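Local coordinates for protein 4-hydroxybenzoyl-CoA thioesterase (PDB 6FDG) that probably hydrolyses the thioester of DHNA-CoA in the vitamin K2 pathway, as a member of the 4-hydroxybenzoyl-CoA thioesterase family, at residues A[3-9]-A[72-78]; A[60-66]-A[100-106]. All coordinates share one frame; numbering follows the deposited sequence.

In the fold
Interactions 1 and 2 are two antiparallel seams of one curved sheet, the kind that wraps a long helix in hotdog-fold thioesterases. The order of strands runs 2-9, 73-83, 88-95, 101-113, 57-64, so strand 88-95 is the bridge between them: it pairs with 73-83 of interaction 1 and with 101-113 of interaction 2. The centres of the two contacts lie 13 Å apart, and their nearest atoms come to about 6 Å without touching. Both send side chains onto helix 26-41. Interaction 2 also borders a subunit interface, where the strand bearing residues 60-63 continues the sheet into the third subunit.

Interaction 1 of 2, residues A[3-9]-A[72-78]; sequences YSITEIE and EKVKVKT
Ser4 and Thr78, Thr6 and Val76, and Ile8 and Val74 face one another as hydrogen-bonded pairs of two antiparallel strands, and their backbone donors and acceptors are satisfied reciprocally. Six N-H...O bonds result; the shortest, from Val76 N to Thr6 O, measures 2.8 Å. Between the rungs, CA-H...O contacts use the same carbonyls a second time.

On the face carrying Ser4, Thr6, Val76 and Thr78, water 1 gathers the buried polar atoms. It donates to Thr6 OG1 at 2.7 Å and to Val76 O at 2.9 Å, and is also hydrogen-bonded to Ser4 OG and Thr78 OG1, so four bonds hold it. Thr6 OG1 is additionally tied to Asp36 of helix 26-41. Beside this site Ile8 CD1 meets Val76 CG2 at 3.9 Å, in a patch covered by the same helix.

Charge is paired on the other face, a feature of this protein. Glu7 and Lys75 run side by side, with OE1 of Glu7 2.8 Å from NZ of Lys75, whose chain bends at its last torsion (chi4 -51°). Glu9 likewise holds Lys73, NZ reaching OE2 at 2.8 Å from above the carboxylate plane. Lys77 instead stretches out fully and lays its end over one face of the Tyr3 ring: CE makes a CH-pi contact 3.7 Å from the ring centroid, and NZ a cation-pi contact only 7° off the ring normal.

A curved antiparallel sheet wrapped round a long helix, here 26-41, is characteristic of the hotdog fold.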
loop_
_atom_site.group_PDB
_atom_site.type_symbol
_atom_site.label_atom_id
_atom_site.label_comp_id
_atom_site.label_asym_id
_atom_site.label_seq_id
_atom_site.Cartn_x
_atom_site.Cartn_y
_atom_site.Cartn_z
ATOM N N TYR A 3 23.557 -16.580 4.947
ATOM C CA TYR A 3 22.722 -15.437 4.608
ATOM C C TYR A 3 22.503 -15.266 3.180
ATOM O O TYR A 3 23.272 -15.815 2.329
ATOM C CB TYR A 3 23.304 -14.166 5.181
ATOM C CG TYR A 3 24.664 -13.671 4.548
ATOM C CD1 TYR A 3 24.710 -12.865 3.486
ATOM C CD2 TYR A 3 25.887 -14.168 5.035
ATOM C CE1 TYR A 3 25.954 -12.442 2.845
ATOM C CE2 TYR A 3 27.119 -13.801 4.446
ATOM C CZ TYR A 3 27.069 -12.998 3.352
ATOM O OH TYR A 3 28.264 -12.517 2.722
ATOM N N SER A 4 21.453 -14.579 2.716
ATOM C CA SER A 4 21.201 -14.181 1.380
ATOM C C SER A 4 21.375 -12.632 1.270
ATOM O O SER A 4 21.276 -11.917 2.267
ATOM C CB SER A 4 19.823 -14.614 0.874
ATOM O OG SER A 4 18.845 -14.055 1.720
ATOM N N ILE A 5 21.610 -12.175 0.021
ATOM C CA ILE A 5 21.544 -10.760 -0.329
ATOM C C ILE A 5 20.573 -10.562 -1.393
ATOM O O ILE A 5 20.594 -11.243 -2.450
ATOM C CB ILE A 5 22.957 -10.209 -0.837
ATOM C CG1 ILE A 5 23.966 -10.383 0.250
ATOM C CG2 ILE A 5 22.780 -8.735 -1.335
ATOM C CD1 ILE A 5 23.874 -9.495 1.401
ATOM N N THR A 6 19.578 -9.670 -1.154
ATOM C CA THR A 6 18.575 -9.346 -2.105
ATOM C C THR A 6 18.661 -7.906 -2.510
ATOM O O THR A 6 18.629 -7.005 -1.634
ATOM C CB THR A 6 17.177 -9.593 -1.479
ATOM O OG1 THR A 6 17.095 -10.895 -0.908
ATOM C CG2 THR A 6 16.047 -9.385 -2.476
ATOM N N GLU A 7 18.641 -7.597 -3.791
ATOM C CA GLU A 7 18.652 -6.198 -4.251
ATOM C C GLU A 7 17.199 -5.778 -4.497
ATOM O O GLU A 7 16.421 -6.491 -5.146
ATOM C CB GLU A 7 19.438 -6.091 -5.559
ATOM C CG GLU A 7 20.921 -6.433 -5.369
ATOM C CD GLU A 7 21.726 -6.080 -6.640
ATOM O OE1 GLU A 7 21.836 -4.872 -6.935
ATOM O OE2 GLU A 7 22.186 -7.006 -7.346
ATOM N N ILE A 8 16.864 -4.587 -4.009
ATOM C CA ILE A 8 15.571 -3.981 -4.181
ATOM C C ILE A 8 15.763 -2.549 -4.687
ATOM O O ILE A 8 16.562 -1.803 -4.133
ATOM C CB ILE A 8 14.782 -3.990 -2.843
ATOM C CG1 ILE A 8 14.619 -5.438 -2.333
ATOM C CG2 ILE A 8 13.466 -3.217 -2.998
ATOM C CD1 ILE A 8 13.835 -5.521 -1.029
ATOM N N GLU A 9 15.019 -2.176 -5.694
ATOM C CA GLU A 9 15.060 -0.780 -6.172
ATOM C C GLU A 9 13.810 -0.088 -5.657
ATOM O O GLU A 9 12.695 -0.524 -5.940
ATOM C CB GLU A 9 15.074 -0.766 -7.701
ATOM C CG GLU A 9 15.089 0.647 -8.251
ATOM C CD GLU A 9 15.966 0.806 -9.471
ATOM O OE1 GLU A 9 15.910 -0.044 -10.381
ATOM O OE2 GLU A 9 16.772 1.764 -9.494
ATOM N N GLU A 72 16.701 4.913 -4.888
ATOM C CA GLU A 72 17.781 4.159 -4.234
ATOM C C GLU A 72 17.721 2.732 -4.579
ATOM O O GLU A 72 16.617 2.106 -4.501
ATOM C CB GLU A 72 17.640 4.235 -2.696
ATOM C CG GLU A 72 18.839 3.911 -1.829
ATOM C CD GLU A 72 19.714 5.102 -1.459
ATOM O OE1 GLU A 72 19.339 6.233 -1.626
ATOM O OE2 GLU A 72 20.816 4.892 -1.005
ATOM N N LYS A 73 18.856 2.084 -4.836
ATOM C CA LYS A 73 18.999 0.627 -4.930
ATOM C C LYS A 73 19.597 0.164 -3.651
ATOM O O LYS A 73 20.669 0.654 -3.154
ATOM C CB LYS A 73 20.025 0.324 -6.023
ATOM C CG LYS A 73 19.465 0.910 -7.263
ATOM C CD LYS A 73 20.370 0.768 -8.481
ATOM C CE LYS A 73 19.839 -0.320 -9.389
ATOM N NZ LYS A 73 18.935 0.284 -10.390
ATOM N N VAL A 74 18.922 -0.673 -2.895
ATOM C CA VAL A 74 19.397 -1.192 -1.616
ATOM C C VAL A 74 19.715 -2.679 -1.656
ATOM O O VAL A 74 19.249 -3.393 -2.580
ATOM C CB VAL A 74 18.372 -0.905 -0.489
ATOM C CG1 VAL A 74 18.006 0.534 -0.323
ATOM C CG2 VAL A 74 17.102 -1.768 -0.628
ATOM N N LYS A 75 20.494 -3.154 -0.679
ATOM C CA LYS A 75 20.769 -4.565 -0.557
ATOM C C LYS A 75 20.333 -4.982 0.800
ATOM O O LYS A 75 20.575 -4.341 1.815
ATOM C CB LYS A 75 22.279 -4.836 -0.714
ATOM C CG LYS A 75 22.768 -4.497 -2.146
ATOM C CD LYS A 75 24.274 -4.639 -2.352
ATOM C CE LYS A 75 24.555 -4.019 -3.737
ATOM N NZ LYS A 75 23.640 -4.569 -4.819
ATOM N N VAL A 76 19.539 -6.068 0.852
ATOM C CA VAL A 76 18.976 -6.621 2.087
ATOM C C VAL A 76 19.675 -7.922 2.425
ATOM O O VAL A 76 19.627 -8.816 1.580
ATOM C CB VAL A 76 17.451 -6.812 2.052
ATOM C CG1 VAL A 76 17.017 -7.227 3.431
ATOM C CG2 VAL A 76 16.759 -5.574 1.550
ATOM N N LYS A 77 20.322 -8.017 3.539
ATOM C CA LYS A 77 21.010 -9.214 4.052
ATOM C C LYS A 77 20.010 -9.887 4.980
ATOM O O LYS A 77 19.538 -9.252 5.930
ATOM C CB LYS A 77 22.309 -8.848 4.763
ATOM C CG LYS A 77 23.048 -10.037 5.349
ATOM C CD LYS A 77 24.373 -9.535 5.968
ATOM C CE LYS A 77 25.225 -10.678 6.444
ATOM N NZ LYS A 77 26.503 -10.135 7.055
ATOM N N THR A 78 19.724 -11.178 4.775
ATOM C CA THR A 78 18.767 -11.995 5.532
ATOM C C THR A 78 19.375 -13.209 6.084
ATOM O O THR A 78 20.078 -13.894 5.304
ATOM C CB THR A 78 17.606 -12.373 4.634
ATOM O OG1 THR A 78 17.006 -11.256 4.040
ATOM C CG2 THR A 78 16.515 -13.125 5.438
HETATM O O HOH W 1 18.243 -11.324 1.496
#

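Interaction 2 of 2, residues A[60-66]-A[100-106]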
loop_
_atom_site.group_PDB
_atom_site.type_symbol
_atom_site.label_atom_id
_atom_site.label_comp_id
_atom_site.label_asym_id
_atom_site.label_seq_id
_atom_site.Cartn_x
_atom_site.Cartn_y
_atom_site.Cartn_z
ATOM N N LEU A 60 7.093 -8.374 14.359
ATOM C CA LEU A 60 7.825 -7.514 13.417
ATOM C C LEU A 60 8.637 -6.518 14.233
ATOM O O LEU A 60 8.021 -5.848 15.137
ATOM C CB LEU A 60 6.891 -6.784 12.452
ATOM C CG LEU A 60 7.526 -5.678 11.602
ATOM C CD1 LEU A 60 8.488 -6.275 10.552
ATOM C CD2 LEU A 60 6.417 -4.932 10.921
ATOM N N ASN A 61 9.915 -6.312 13.940
ATOM C CA ASN A 61 10.723 -5.248 14.527
ATOM C C ASN A 61 11.499 -4.628 13.449
ATOM O O ASN A 61 12.088 -5.277 12.597
ATOM C CB ASN A 61 11.664 -5.859 15.549
ATOM C CG ASN A 61 10.886 -6.698 16.590
ATOM O OD1 ASN A 61 10.735 -7.972 16.466
ATOM N ND2 ASN A 61 10.312 -6.056 17.560
ATOM N N VAL A 62 11.524 -3.275 13.407
ATOM C CA VAL A 62 12.330 -2.516 12.437
ATOM C C VAL A 62 13.032 -1.388 13.192
ATOM O O VAL A 62 12.365 -0.661 13.952
ATOM C CB VAL A 62 11.540 -1.881 11.312
ATOM C CG1 VAL A 62 12.426 -1.414 10.191
ATOM C CG2 VAL A 62 10.456 -2.884 10.694
ATOM N N ASN A 63 14.347 -1.268 13.077
ATOM C CA ASN A 63 15.069 -0.137 13.671
ATOM C C ASN A 63 15.731 0.617 12.611
ATOM O O ASN A 63 16.614 0.064 11.908
ATOM C CB ASN A 63 16.091 -0.689 14.609
ATOM C CG ASN A 63 16.728 0.404 15.448
ATOM O OD1 ASN A 63 17.587 1.064 15.001
ATOM N ND2 ASN A 63 16.123 0.698 16.589
ATOM N N TYR A 64 15.328 1.869 12.488
ATOM C CA TYR A 64 15.667 2.721 11.358
ATOM C C TYR A 64 16.948 3.557 11.745
ATOM O O TYR A 64 16.840 4.451 12.565
ATOM C CB TYR A 64 14.533 3.649 10.953
ATOM C CG TYR A 64 13.208 2.864 10.636
ATOM C CD1 TYR A 64 12.346 2.617 11.664
ATOM C CD2 TYR A 64 12.881 2.524 9.402
ATOM C CE1 TYR A 64 11.154 1.906 11.446
ATOM C CE2 TYR A 64 11.661 1.833 9.133
ATOM C CZ TYR A 64 10.834 1.570 10.155
ATOM O OH TYR A 64 9.650 0.829 9.993
ATOM N N LYS A 65 18.062 3.295 11.130
ATOM C CA LYS A 65 19.308 4.045 11.455
ATOM C C LYS A 65 19.462 5.176 10.597
ATOM O O LYS A 65 20.030 6.227 11.108
ATOM C CB LYS A 65 20.500 3.125 11.270
ATOM C CG LYS A 65 20.524 1.804 11.920
ATOM C CD LYS A 65 20.360 1.710 13.347
ATOM C CE LYS A 65 20.422 0.173 13.674
ATOM N NZ LYS A 65 20.380 -0.113 15.103
ATOM N N LYS A 66 19.116 5.149 9.342
ATOM C CA LYS A 66 19.223 6.217 8.370
ATOM C C LYS A 66 17.988 6.221 7.544
ATOM O O LYS A 66 17.546 5.137 7.090
ATOM C CB LYS A 66 20.459 6.026 7.410
ATOM C CG LYS A 66 21.784 6.053 8.101
ATOM C CD LYS A 66 22.876 6.066 7.039
ATOM C CE LYS A 66 24.046 6.988 7.371
ATOM N NZ LYS A 66 24.913 6.302 8.350
ATOM N N GLU A 100 26.207 1.973 3.435
ATOM C CA GLU A 100 25.970 2.280 4.814
ATOM C C GLU A 100 24.759 1.434 5.365
ATOM O O GLU A 100 23.828 1.217 4.581
ATOM C CB GLU A 100 25.599 3.735 5.007
ATOM C CG GLU A 100 26.682 4.687 4.467
ATOM C CD GLU A 100 26.249 6.083 4.083
ATOM O OE1 GLU A 100 25.075 6.509 3.994
ATOM O OE2 GLU A 100 27.246 6.896 3.814
ATOM N N LEU A 101 24.906 1.010 6.585
ATOM C CA LEU A 101 23.770 0.310 7.294
ATOM C C LEU A 101 22.616 1.261 7.593
ATOM O O LEU A 101 22.808 2.259 8.366
ATOM C CB LEU A 101 24.279 -0.303 8.524
ATOM C CG LEU A 101 23.179 -1.144 9.314
ATOM C CD1 LEU A 101 22.719 -2.297 8.512
ATOM C CD2 LEU A 101 23.710 -1.456 10.677
ATOM N N ALA A 102 21.514 1.114 6.846
ATOM C CA ALA A 102 20.357 2.006 6.965
ATOM C C ALA A 102 19.319 1.524 8.010
ATOM O O ALA A 102 18.574 2.271 8.579
ATOM C CB ALA A 102 19.741 2.281 5.685
ATOM N N THR A 103 19.197 0.187 8.114
ATOM C CA THR A 103 18.102 -0.425 8.857
ATOM C C THR A 103 18.441 -1.813 9.308
ATOM O O THR A 103 19.163 -2.533 8.593
ATOM C CB THR A 103 16.860 -0.589 7.844
ATOM O OG1 THR A 103 16.868 0.355 6.845
ATOM C CG2 THR A 103 15.612 -0.708 8.594
ATOM N N THR A 104 17.951 -2.215 10.460
ATOM C CA THR A 104 17.992 -3.579 10.928
ATOM C C THR A 104 16.608 -3.982 11.316
ATOM O O THR A 104 15.687 -3.128 11.434
ATOM C CB THR A 104 18.918 -3.800 12.114
ATOM O OG1 THR A 104 18.512 -3.035 13.231
ATOM C CG2 THR A 104 20.351 -3.344 11.727
ATOM N N GLY A 105 16.325 -5.293 11.417
ATOM C CA GLY A 105 14.991 -5.679 11.957
ATOM C C GLY A 105 14.891 -7.150 12.029
ATOM O O GLY A 105 15.914 -7.922 11.813
ATOM N N SER A 106 13.716 -7.652 12.359
ATOM C CA SER A 106 13.466 -9.056 12.495
ATOM C C SER A 106 12.015 -9.360 12.276
ATOM O O SER A 106 11.124 -8.492 12.428
ATOM C CB SER A 106 13.882 -9.600 13.842
ATOM O OG SER A 106 13.205 -8.991 14.908
HETATM O O HOH W 2 15.841 2.921 7.276
#
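Val62 and Thr103 meet through methyl groups, CG1 to CG2 at 3.6 Å, on the helix-facing side of an antiparallel ladder of the hotdog sheet; strand 101-113 carries a classic beta bulge on its other edge. Asn61 with Ser106 and Asn63 with Thr104 are the ladder's hydrogen-bonded pairs; the bond from Asn63 N to Thr104 O is the straightest, at 172°. Between them Gly105 comes close to its partner strand, its CA 3.0 Å from Asn61 O.

Past Tyr64 the regular pairing gives way. Ala102 O accepts from two successive amides, Lys65 N at 2.8 Å and Lys66 N at 3.0 Å, both arriving from the same face of its carbonyl plane. The bulge itself is formed by Ala102 and Thr103, two residues set opposite the single Ile94 of strand 88-95. Lys65 folds back at chi2 (-56°), which carries CE across the Thr104 side chain, near OG1 and CG2. The aliphatic part of Lys66 crosses Glu100 at about a right angle, its CE 3.6 Å from OE1, an oxygen held by Asn96.

Further out, Tyr26 and Phe30 of helix 26-41 back Thr103 and Val62, while Tyr64 OH is anchored by the backbone oxygen of His23. Asn61 and, in the conformer described, Asn63 bond through ND2 to Asn61 and Asp59 of the third subunit, where residues 60-63 pair with a strand of that chain. Back beside Ala102, water 2 closes the end of the ladder: it donates to Lys66 O and is hydrogen-bonded to Thr103 OG1, 2.8 Å from each.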